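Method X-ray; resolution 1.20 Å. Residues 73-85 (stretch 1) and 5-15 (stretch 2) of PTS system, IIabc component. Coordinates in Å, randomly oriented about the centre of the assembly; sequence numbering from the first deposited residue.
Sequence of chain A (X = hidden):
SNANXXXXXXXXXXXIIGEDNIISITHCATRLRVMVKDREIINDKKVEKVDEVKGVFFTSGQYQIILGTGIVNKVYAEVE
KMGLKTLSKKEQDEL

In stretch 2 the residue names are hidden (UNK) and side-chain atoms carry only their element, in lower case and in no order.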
# COMPACT_ATOMS: atom_id res chain seq x y z
N ASN A 73 9.43 1.14 -0.55
CA ASN A 73 9.82 1.12 0.89
C ASN A 73 9.47 2.39 1.61
O ASN A 73 9.11 2.32 2.78
CB ASN A 73 11.33 0.93 1.01
CG ASN A 73 11.81 -0.33 0.32
OD1 ASN A 73 11.94 -1.38 0.96
ND2 ASN A 73 12.04 -0.26 -0.97
N LYS A 74 9.61 3.55 0.90
CA LYS A 74 9.36 4.88 1.45
C LYS A 74 7.86 5.06 1.67
O LYS A 74 7.43 5.67 2.65
CB LYS A 74 9.92 5.94 0.52
CG LYS A 74 11.45 5.76 0.37
CD LYS A 74 12.11 6.67 -0.76
CE LYS A 74 13.61 6.24 -1.04
NZ LYS A 74 14.65 6.77 -0.13
N VAL A 75 7.06 4.48 0.76
CA VAL A 75 5.58 4.52 0.93
C VAL A 75 5.19 3.55 2.04
O VAL A 75 4.33 3.87 2.91
CB VAL A 75 4.84 4.21 -0.37
CG1 VAL A 75 3.31 4.00 -0.15
CG2 VAL A 75 5.15 5.35 -1.36
N TYR A 76 5.86 2.40 2.07
CA TYR A 76 5.52 1.45 3.12
C TYR A 76 5.78 2.09 4.53
O TYR A 76 4.99 1.93 5.46
CB TYR A 76 6.30 0.16 2.86
CG TYR A 76 5.87 -0.90 3.80
CD1 TYR A 76 4.62 -1.50 3.67
CD2 TYR A 76 6.71 -1.32 4.83
CE1 TYR A 76 4.20 -2.51 4.58
CE2 TYR A 76 6.28 -2.32 5.73
CZ TYR A 76 5.03 -2.89 5.57
OH TYR A 76 4.60 -3.82 6.41
N ALA A 77 6.91 2.78 4.68
CA ALA A 77 7.30 3.41 5.94
C ALA A 77 6.26 4.49 6.44
O ALA A 77 6.05 4.71 7.67
CB ALA A 77 8.72 4.01 5.81
N GLU A 78 5.59 5.15 5.49
CA GLU A 78 4.51 6.05 5.84
C GLU A 78 3.31 5.23 6.32
O GLU A 78 2.79 5.49 7.38
CB GLU A 78 4.17 6.91 4.63
CG GLU A 78 5.35 7.76 4.24
CD GLU A 78 5.86 8.64 5.39
OE1 GLU A 78 5.08 8.95 6.34
OE2 GLU A 78 7.05 9.08 5.31
N VAL A 79 2.88 4.22 5.55
CA VAL A 79 1.73 3.41 5.97
C VAL A 79 1.94 2.76 7.35
O VAL A 79 0.99 2.66 8.16
CB VAL A 79 1.48 2.25 4.98
CG1 VAL A 79 0.50 1.24 5.60
CG2 VAL A 79 1.07 2.80 3.53
N GLU A 80 3.19 2.36 7.62
CA GLU A 80 3.59 1.77 8.92
C GLU A 80 3.22 2.62 10.17
O GLU A 80 3.13 2.07 11.27
CB GLU A 80 5.10 1.50 8.97
CG GLU A 80 5.59 0.13 8.46
CD GLU A 80 7.15 -0.08 8.43
OE1 GLU A 80 7.93 0.81 7.97
OE2 GLU A 80 7.56 -1.21 8.85
N LYS A 81 3.05 3.94 10.04
CA LYS A 81 2.70 4.76 11.21
C LYS A 81 1.18 4.92 11.32
O LYS A 81 0.64 5.29 12.36
CB LYS A 81 3.38 6.14 11.15
CG LYS A 81 4.84 6.15 10.74
CD LYS A 81 5.22 7.55 10.20
CE LYS A 81 6.67 7.68 9.68
NZ LYS A 81 6.95 9.10 9.13
N MET A 82 0.49 4.62 10.22
CA MET A 82 -0.93 4.86 10.11
C MET A 82 -1.71 3.87 11.00
O MET A 82 -2.90 4.06 11.25
CB MET A 82 -1.35 4.77 8.63
CG MET A 82 -0.91 5.95 7.73
SD MET A 82 -1.46 5.78 6.01
CE MET A 82 -0.61 7.19 5.39
N GLY A 83 -1.06 2.82 11.49
CA GLY A 83 -1.72 1.91 12.40
C GLY A 83 -2.42 0.70 11.77
O GLY A 83 -2.94 -0.18 12.47
N LEU A 84 -2.48 0.63 10.44
CA LEU A 84 -3.10 -0.53 9.83
C LEU A 84 -2.21 -1.73 10.19
O LEU A 84 -1.08 -1.55 10.69
CB LEU A 84 -3.26 -0.33 8.32
CG LEU A 84 -3.84 1.04 7.91
CD1 LEU A 84 -3.05 2.09 8.55
CD2 LEU A 84 -3.76 1.30 6.46
N LYS A 85 -2.73 -2.94 10.01
CA LYS A 85 -1.97 -4.16 10.14
C LYS A 85 -0.94 -4.24 8.99
O LYS A 85 -1.26 -4.66 7.88
CB LYS A 85 -2.98 -5.33 10.10
CG LYS A 85 -2.52 -6.70 10.58
CD LYS A 85 -3.75 -7.67 10.73
CE LYS A 85 -3.39 -9.19 10.52
NZ LYS A 85 -2.53 -9.88 11.58
N UNK A 5 6.20 13.65 0.09
CA UNK A 5 5.80 13.01 -1.14
C UNK A 5 5.21 11.65 -0.88
O UNK A 5 4.19 11.31 -1.47
c UNK A 5 8.13 12.00 -4.20
c UNK A 5 7.05 12.90 -2.08
c UNK A 5 8.11 10.92 -5.33
c UNK A 5 6.80 12.10 -3.39
n UNK A 5 7.37 11.47 -6.57
N UNK A 6 5.86 10.91 0.02
CA UNK A 6 5.52 9.47 0.20
C UNK A 6 4.34 9.23 1.11
O UNK A 6 3.59 8.24 0.98
c UNK A 6 7.73 8.17 -1.63
o UNK A 6 10.77 9.42 -3.17
c UNK A 6 9.90 9.79 -1.06
c UNK A 6 6.73 8.66 0.66
c UNK A 6 8.71 8.35 -2.56
c UNK A 6 7.82 8.79 -0.37
c UNK A 6 8.92 9.61 -0.11
c UNK A 6 9.79 9.16 -2.26
N UNK A 7 4.18 10.15 2.05
CA UNK A 7 3.01 10.14 2.92
C UNK A 7 1.73 10.58 2.17
O UNK A 7 0.66 10.03 2.45
c UNK A 7 2.20 10.87 5.17
n UNK A 7 2.16 9.75 5.95
o UNK A 7 1.40 11.79 5.27
c UNK A 7 3.30 10.96 4.16
N UNK A 8 1.83 11.50 1.20
CA UNK A 8 0.67 11.88 0.32
C UNK A 8 0.19 10.68 -0.54
O UNK A 8 -0.98 10.37 -0.57
c UNK A 8 1.00 13.05 -0.61
c UNK A 8 1.93 15.36 -0.80
n UNK A 8 -0.12 16.48 -1.68
c UNK A 8 1.42 14.28 0.14
c UNK A 8 1.02 15.54 -1.99
N UNK A 9 1.12 10.03 -1.24
CA UNK A 9 0.79 8.79 -1.93
C UNK A 9 0.13 7.75 -0.96
O UNK A 9 -0.92 7.22 -1.25
c UNK A 9 2.68 9.18 -3.64
c UNK A 9 4.16 8.90 -4.10
c UNK A 9 2.07 8.17 -2.61
c UNK A 9 1.76 6.75 -3.20
N UNK A 10 0.74 7.48 0.19
CA UNK A 10 0.16 6.51 1.13
C UNK A 10 -1.25 6.92 1.45
O UNK A 10 -2.16 6.09 1.45
c UNK A 10 0.96 6.46 2.43
N UNK A 11 -1.45 8.19 1.77
CA UNK A 11 -2.81 8.63 2.12
C UNK A 11 -3.81 8.53 0.98
O UNK A 11 -4.98 8.14 1.21
c UNK A 11 -2.81 10.01 2.78
o UNK A 11 -1.49 10.11 4.73
n UNK A 11 -3.61 9.46 5.05
c UNK A 11 -2.58 9.89 4.28
N UNK A 12 -3.36 8.88 -0.23
CA UNK A 12 -4.26 8.78 -1.39
C UNK A 12 -4.61 7.33 -1.59
O UNK A 12 -5.78 7.00 -1.83
o UNK A 12 -3.04 11.24 -4.87
c UNK A 12 -3.65 9.37 -2.64
c UNK A 12 -3.01 11.72 -3.70
c UNK A 12 -3.69 10.90 -2.54
o UNK A 12 -2.51 12.90 -3.44
N UNK A 13 -3.61 6.44 -1.49
CA UNK A 13 -3.85 5.01 -1.67
C UNK A 13 -4.87 4.50 -0.63
O UNK A 13 -5.86 3.84 -1.03
c UNK A 13 -2.53 4.22 -1.65
c UNK A 13 -1.70 4.46 -2.91
c UNK A 13 -0.33 3.70 -2.83
c UNK A 13 -2.47 4.19 -4.20
N UNK A 14 -4.65 4.80 0.66
CA UNK A 14 -5.57 4.34 1.73
C UNK A 14 -6.98 4.88 1.43
O UNK A 14 -7.99 4.14 1.57
c UNK A 14 -3.72 4.49 3.59
c UNK A 14 -5.17 4.80 3.19
c UNK A 14 -3.26 3.22 3.14
c UNK A 14 -6.08 4.18 4.21
N UNK A 15 -7.07 6.16 1.04
CA UNK A 15 -8.33 6.75 0.77
C UNK A 15 -9.11 6.08 -0.40
O UNK A 15 -10.33 5.90 -0.34
c UNK A 15 -8.18 8.19 0.45
n UNK A 15 -7.43 11.70 -1.33
c UNK A 15 -8.37 10.51 -1.27
c UNK A 15 -9.54 8.88 0.30
c UNK A 15 -9.34 10.38 -0.06
O HOH W 1 6.79 11.07 2.70

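Position 5 carries four carbons in a row ending in a nitrogen, and nothing on stretch 1 comes near it: Lys-5, in the first turn of the helix.

Position 6 has one carbon and then a six-carbon ring bearing one oxygen, so it is Tyr-6. Its CB points toward stretch 1. CB of Lys-74 sits over one face of the ring, 3.7 Å from the centroid of Tyr-6 and 14° off the normal, a CH-pi contact made by the root of a lysine whose end leads away. Val-75 CG2 meets the ring at its edge, 3.8 Å from Tyr-6 CD1.

At position 7 two carbons, the second with one oxygen and one nitrogen, lie near a carboxylate. The nitrogen marks an amide, Asn-7, and its ND2 gives a weak hydrogen bond to Glu-78 OE1 at 3.1 Å. Water 1 adds a second link: it accepts from Asn-7 N at 2.8 Å and donates weakly to Glu-78 OE2 at 3.3 Å.

Position 8, four carbons in a row and a nitrogen, points away: Lys-8.

Position 9 has four carbons forked at the first, one arm two carbons long. This is Ile-9, buried, with CG2 4.1 Å from Val-75 CG2.

A single carbon at position 10 means Ala-10. Its CB points toward stretch 1 and lies 3.8 Å from Val-79 CG2 and 3.4 Å from Met-82 CE.

Position 11 repeats the pattern of two carbons with one oxygen and one nitrogen beside the methyl of Met-82, and is Asn-11. Its amide is probably turned over in the model, so its atoms decide little.

Position 12 has three carbons, the third carrying two oxygens, out of reach of stretch 1: Glu-12.

Position 13, four carbons forked at the second, is Leu-13, buried but at the margin of this contact.

Position 14 forks at the first of four carbons, with one two-carbon arm: Ile-14. Its CG1 lies 3.6 Å from Met-82 SD, and its CD1 3.9 Å from Leu-84 CD2.

Position 15, four carbons in a row ending in nitrogen, is out of reach: Lys-15.

The rule is a small residue among larger ones. The helices cross at -68°, their axes approaching to 8.2 Å, and Ala-10 lets Val-75, Val-79 and Met-82 gather around one methyl. Tyr-6 and Ile-14 extend the apolar contact along the helix, while Glu-78, also salt-bridged to Lys-81 (OE1 to NZ, 3.4 Å), supplies polar links to Asn-7.

Stretch 2 (5-15) KYNKIANELIK
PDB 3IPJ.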